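Side-chain contacts in putative mandelate racemase (Bordetella bronchiseptica, PDB 3OZY), which is of unknown function but belongs to the enolase superfamily, binds magnesium and m-xylarate, and probably acts on acid sugars: residues Q34-E39 and A59-A64; G91-N96 and V102-M107. One frame throughout, in Å; residues are numbered along the deposited sequence.

Both interactions lie in the N-terminal domain, on the same side of the chain's centre, with centres about 13 Å apart. Both are buried and apolar, and neither has a hydrogen bond between its segments. Interaction 1 lays helix 58-73 on strand 32-42 of the three-stranded antiparallel sheet. Interaction 2 pairs helix 81-97 with helix 102-122. The two meet where helix 58-73 packs on helix 102-122: Leu-61 CD2 lies 3.7 Å from Val-102 CG2. Their chemistry differs in the partners. Interaction 1 joins aliphatic carbons, with a lysine at its margin. Interaction 2 sets a valine against a glycine backbone and a methionine thioether.

Interaction 1 of 2, residues Q34-E39 and A59-A64; sequences QMILVE and AVLKRA
Ile-36 and Leu-61 make the main apolar contact between strand 32-42 and helix 58-73. This is helix-on-sheet packing in the N-terminal domain of an enolase superfamily member. Ile-36 CG1 lies 3.7 Å from Leu-61 CB and 3.9 Å from Leu-61 CD1. The two side chains run past each other in opposite directions. Ile-36 CG1 sits opposite its own carbonyl carbon (chi1 -72°), and CD1 carries the chain on to Lys-62.

The second apolar touch is looser. Ile-36 CD1 lies 4.2 Å from Lys-62 CB, and the side chains cross at about a right angle. Only the base of the lysine takes part.

The polar groups bond outside the pair. Lys-62 is extended as far as CE and bends at its last torsion (chi4 69°). NZ donates to the carbonyl oxygen of Ala-10 on strand 5-16 and forms a salt bridge with Glu-66. Thus the lysine ties the helix to the neighbouring strand, while Ile-36 also touches Ala-10 and Ala-12.

No hydrogen bond joins segments 34-39 and 59-64. Their direct contact therefore rests on close aliphatic packing, with the lysine's charge held at the margin.

Interaction 2 of 2, residues G91-N96 and V102-M107; sequences GEVSRN and VGIAAM
Val-93 packs against Gly-103, Ile-104 and Met-107 where two helices of the N-terminal domain run nearly antiparallel. Together, helices 81-97 and 102-122 form a helical hairpin with a short connection. The axes of the two segments approach to 9.2 Å at an angle of 158°.

The tight part centres on Val-93. Its CG1 lies 3.6 Å from both C and O of Gly-103, so a methyl rests directly on the backbone. The CA atoms of Val-93 and Gly-103 are 5.9 Å apart. Val-93 CG1 points opposite its own backbone N (chi1 173°). From there it also reaches Ile-104 CD1, at 3.9 Å. The other methyl turns to methionine: Val-93 CG2 lies 3.7 Å from Met-107 CG. Met-107 SD then packs at 3.9 Å from Val-93 CB. The valine and methionine side chains cross obliquely. Met-107 also reaches across to Trp-85 and Val-88, further back on helix 81-97.

Away from Val-93 the helix is polar, and it is open to solvent at Glu-92. This residue is partly exposed, and its OE2 hydrogen-bonds a glycerol, probably from the crystallisation liquor. Arg-95 and Asn-96 are buried. Arg-95 makes no contact with segment 102-107. Its guanidinium NH1 and NH2 bond instead to the backbone oxygens of His-385 and Asn-203 of the second subunit. This side of the hairpin therefore contributes to the dimer interface.

Glu-92 and Asn-96 are linked one turn apart on that polar side. Asn-96 ND2 donates to Glu-92 OE1 at 3.0 Å along an almost straight line. The acceptor lies in the amide plane, while the N-H meets OE1 from above the carboxylate plane, 52° out of it.

Interaction 1 of 2, residues Q34-E39 and A59-A64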
loop_
_atom_site.group_PDB
_atom_site.type_symbol
_atom_site.label_atom_id
_atom_site.label_comp_id
_atom_site.label_asym_id
_atom_site.label_seq_id
_atom_site.Cartn_x
_atom_site.Cartn_y
_atom_site.Cartn_z
ATOM N N GLN A 34 9.752 -18.629 0.619
ATOM C CA GLN A 34 8.359 -18.913 0.320
ATOM C C GLN A 34 7.908 -18.196 -0.941
ATOM O O GLN A 34 8.569 -17.270 -1.424
ATOM C CB GLN A 34 7.476 -18.474 1.492
ATOM C CG GLN A 34 7.892 -19.107 2.819
ATOM C CD GLN A 34 6.910 -18.855 3.952
ATOM O OE1 GLN A 34 6.207 -17.839 3.990
ATOM N NE2 GLN A 34 6.866 -19.782 4.896
ATOM N N MET A 35 6.761 -18.623 -1.458
ATOM C CA MET A 35 6.134 -17.945 -2.585
ATOM C C MET A 35 4.700 -18.400 -2.718
ATOM O O MET A 35 4.287 -19.415 -2.143
ATOM C CB MET A 35 6.858 -18.272 -3.895
ATOM C CG MET A 35 6.658 -19.715 -4.362
ATOM S SD MET A 35 7.528 -20.115 -5.891
ATOM C CE MET A 35 6.589 -19.127 -7.056
ATOM N N ILE A 36 3.939 -17.616 -3.469
ATOM C CA ILE A 36 2.704 -18.086 -4.071
ATOM C C ILE A 36 2.981 -18.405 -5.530
ATOM O O ILE A 36 3.526 -17.579 -6.260
ATOM C CB ILE A 36 1.617 -16.994 -4.041
ATOM C CG1 ILE A 36 1.101 -16.773 -2.623
ATOM C CG2 ILE A 36 0.470 -17.354 -4.990
ATOM C CD1 ILE A 36 0.261 -17.922 -2.075
ATOM N N LEU A 37 2.605 -19.609 -5.955
ATOM C CA LEU A 37 2.584 -19.953 -7.365
ATOM C C LEU A 37 1.172 -19.703 -7.875
ATOM O O LEU A 37 0.237 -20.414 -7.499
ATOM C CB LEU A 37 2.983 -21.422 -7.575
ATOM C CG LEU A 37 2.915 -21.919 -9.018
ATOM C CD1 LEU A 37 3.892 -21.174 -9.895
ATOM C CD2 LEU A 37 3.183 -23.426 -9.091
ATOM N N VAL A 38 1.014 -18.665 -8.692
ATOM C CA VAL A 38 -0.281 -18.353 -9.279
ATOM C C VAL A 38 -0.517 -19.271 -10.466
ATOM O O VAL A 38 0.401 -19.538 -11.241
ATOM C CB VAL A 38 -0.334 -16.887 -9.754
ATOM C CG1 VAL A 38 -1.689 -16.570 -10.404
ATOM C CG2 VAL A 38 -0.056 -15.945 -8.584
ATOM N N GLU A 39 -1.749 -19.758 -10.592
ATOM C CA GLU A 39 -2.144 -20.580 -11.726
ATOM C C GLU A 39 -3.466 -20.060 -12.279
ATOM O O GLU A 39 -4.482 -20.073 -11.586
ATOM C CB GLU A 39 -2.276 -22.045 -11.294
ATOM C CG GLU A 39 -2.577 -22.998 -12.440
ATOM C CD GLU A 39 -2.853 -24.419 -11.976
ATOM O OE1 GLU A 39 -2.670 -24.715 -10.779
ATOM O OE2 GLU A 39 -3.259 -25.245 -12.816
ATOM N N ALA A 59 -1.003 -16.257 3.313
ATOM C CA ALA A 59 -2.465 -16.282 3.407
ATOM C C ALA A 59 -3.062 -14.977 2.881
ATOM O O ALA A 59 -4.078 -14.993 2.179
ATOM C CB ALA A 59 -2.914 -16.552 4.829
ATOM N N VAL A 60 -2.434 -13.846 3.206
ATOM C CA VAL A 60 -2.875 -12.565 2.652
ATOM C C VAL A 60 -2.824 -12.597 1.122
ATOM O O VAL A 60 -3.797 -12.242 0.455
ATOM C CB VAL A 60 -2.031 -11.396 3.191
ATOM C CG1 VAL A 60 -2.314 -10.114 2.413
ATOM C CG2 VAL A 60 -2.300 -11.190 4.670
ATOM N N LEU A 61 -1.706 -13.045 0.561
ATOM C CA LEU A 61 -1.584 -13.145 -0.885
ATOM C C LEU A 61 -2.621 -14.080 -1.500
ATOM O O LEU A 61 -3.246 -13.752 -2.515
ATOM C CB LEU A 61 -0.185 -13.618 -1.267
ATOM C CG LEU A 61 0.951 -12.591 -1.206
ATOM C CD1 LEU A 61 2.288 -13.284 -1.396
ATOM C CD2 LEU A 61 0.780 -11.498 -2.258
ATOM N N LYS A 62 -2.773 -15.262 -0.913
ATOM C CA LYS A 62 -3.706 -16.246 -1.450
ATOM C C LYS A 62 -5.130 -15.701 -1.490
ATOM O O LYS A 62 -5.835 -15.841 -2.495
ATOM C CB LYS A 62 -3.648 -17.538 -0.634
ATOM C CG LYS A 62 -4.597 -18.625 -1.118
ATOM C CD LYS A 62 -4.428 -19.878 -0.255
ATOM C CE LYS A 62 -5.310 -21.033 -0.713
ATOM N NZ LYS A 62 -4.888 -21.605 -2.022
ATOM N N ARG A 63 -5.548 -15.086 -0.392
ATOM C CA ARG A 63 -6.879 -14.492 -0.313
ATOM C C ARG A 63 -7.048 -13.370 -1.335
ATOM O O ARG A 63 -8.057 -13.308 -2.041
ATOM C CB ARG A 63 -7.138 -13.964 1.099
ATOM C CG ARG A 63 -8.460 -13.238 1.284
ATOM C CD ARG A 63 -9.669 -14.164 1.189
ATOM N NE ARG A 63 -10.875 -13.338 1.180
ATOM C CZ ARG A 63 -12.118 -13.797 1.059
ATOM N NH1 ARG A 63 -12.352 -15.099 0.946
ATOM N NH2 ARG A 63 -13.129 -12.939 1.050
ATOM N N ALA A 64 -6.072 -12.470 -1.419
ATOM C CA ALA A 64 -6.172 -11.372 -2.374
ATOM C C ALA A 64 -6.274 -11.888 -3.804
ATOM O O ALA A 64 -7.051 -11.378 -4.607
ATOM C CB ALA A 64 -4.979 -10.446 -2.234
#

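Interaction 2 of 2, residues G91-N96 and V102-M107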
loop_
_atom_site.group_PDB
_atom_site.type_symbol
_atom_site.label_atom_id
_atom_site.label_comp_id
_atom_site.label_asym_id
_atom_site.label_seq_id
_atom_site.Cartn_x
_atom_site.Cartn_y
_atom_site.Cartn_z
ATOM N N GLY A 91 -11.303 -1.428 -10.076
ATOM C CA GLY A 91 -12.470 -2.103 -9.536
ATOM C C GLY A 91 -12.307 -2.503 -8.085
ATOM O O GLY A 91 -13.258 -2.405 -7.308
ATOM N N GLU A 92 -11.103 -2.937 -7.713
ATOM C CA GLU A 92 -10.850 -3.474 -6.372
ATOM C C GLU A 92 -9.585 -2.989 -5.676
ATOM O O GLU A 92 -9.633 -2.545 -4.537
ATOM C CB GLU A 92 -10.757 -5.008 -6.407
ATOM C CG GLU A 92 -12.090 -5.728 -6.465
ATOM C CD GLU A 92 -12.777 -5.842 -5.112
ATOM O OE1 GLU A 92 -12.299 -5.252 -4.121
ATOM O OE2 GLU A 92 -13.810 -6.540 -5.046
ATOM N N VAL A 93 -8.439 -3.153 -6.330
ATOM C CA VAL A 93 -7.176 -3.173 -5.592
ATOM C C VAL A 93 -6.738 -1.820 -5.028
ATOM O O VAL A 93 -6.375 -1.733 -3.854
ATOM C CB VAL A 93 -6.052 -3.828 -6.427
ATOM C CG1 VAL A 93 -4.703 -3.685 -5.732
ATOM C CG2 VAL A 93 -6.375 -5.298 -6.682
ATOM N N SER A 94 -6.783 -0.767 -5.837
ATOM C CA SER A 94 -6.311 0.528 -5.364
ATOM C C SER A 94 -7.027 0.954 -4.079
ATOM O O SER A 94 -6.405 1.181 -3.044
ATOM C CB SER A 94 -6.482 1.596 -6.441
ATOM O OG SER A 94 -6.009 2.847 -5.957
ATOM N N ARG A 95 -8.353 1.034 -4.135
ATOM C CA ARG A 95 -9.105 1.469 -2.965
ATOM C C ARG A 95 -9.163 0.413 -1.871
ATOM O O ARG A 95 -9.002 0.729 -0.693
ATOM C CB ARG A 95 -10.534 1.870 -3.340
ATOM C CG ARG A 95 -10.639 3.106 -4.215
ATOM C CD ARG A 95 -12.117 3.498 -4.400
ATOM N NE ARG A 95 -12.295 4.570 -5.387
ATOM C CZ ARG A 95 -12.375 4.378 -6.702
ATOM N NH1 ARG A 95 -12.314 3.156 -7.215
ATOM N NH2 ARG A 95 -12.528 5.418 -7.512
ATOM N N ASN A 96 -9.405 -0.836 -2.249
ATOM C CA ASN A 96 -9.783 -1.840 -1.257
ATOM C C ASN A 96 -8.620 -2.676 -0.723
ATOM O O ASN A 96 -8.794 -3.437 0.229
ATOM C CB ASN A 96 -10.922 -2.737 -1.777
ATOM C CG ASN A 96 -12.146 -1.943 -2.229
ATOM O OD1 ASN A 96 -12.362 -0.807 -1.813
ATOM N ND2 ASN A 96 -12.945 -2.547 -3.102
ATOM N N VAL A 102 0.571 -4.765 -0.798
ATOM C CA VAL A 102 0.565 -6.190 -1.098
ATOM C C VAL A 102 -0.478 -6.552 -2.172
ATOM O O VAL A 102 -0.308 -7.538 -2.890
ATOM C CB VAL A 102 0.351 -7.019 0.199
ATOM C CG1 VAL A 102 -1.008 -6.717 0.828
ATOM C CG2 VAL A 102 0.536 -8.504 -0.055
ATOM N N GLY A 103 -1.554 -5.769 -2.288
ATOM C CA GLY A 103 -2.520 -6.005 -3.349
ATOM C C GLY A 103 -1.935 -5.757 -4.733
ATOM O O GLY A 103 -2.298 -6.425 -5.705
ATOM N N ILE A 104 -1.034 -4.785 -4.830
ATOM C CA ILE A 104 -0.338 -4.530 -6.090
ATOM C C ILE A 104 0.616 -5.686 -6.430
ATOM O O ILE A 104 0.713 -6.089 -7.590
ATOM C CB ILE A 104 0.415 -3.172 -6.056
ATOM C CG1 ILE A 104 -0.547 -2.014 -5.717
ATOM C CG2 ILE A 104 1.148 -2.931 -7.376
ATOM C CD1 ILE A 104 -1.567 -1.689 -6.829
ATOM N N ALA A 105 1.294 -6.227 -5.415
ATOM C CA ALA A 105 2.111 -7.420 -5.627
ATOM C C ALA A 105 1.233 -8.590 -6.086
ATOM O O ALA A 105 1.566 -9.289 -7.039
ATOM C CB ALA A 105 2.894 -7.776 -4.360
ATOM N N ALA A 106 0.094 -8.779 -5.429
ATOM C CA ALA A 106 -0.860 -9.812 -5.845
ATOM C C ALA A 106 -1.270 -9.658 -7.318
ATOM O O ALA A 106 -1.257 -10.627 -8.085
ATOM C CB ALA A 106 -2.094 -9.805 -4.923
ATOM N N MET A 107 -1.609 -8.434 -7.717
ATOM C CA MET A 107 -1.955 -8.147 -9.114
ATOM C C MET A 107 -0.815 -8.528 -10.034
ATOM O O MET A 107 -1.023 -8.967 -11.172
ATOM C CB MET A 107 -2.198 -6.648 -9.333
ATOM C CG MET A 107 -3.517 -6.111 -8.870
ATOM S SD MET A 107 -3.696 -4.415 -9.453
ATOM C CE MET A 107 -3.846 -4.654 -11.229
#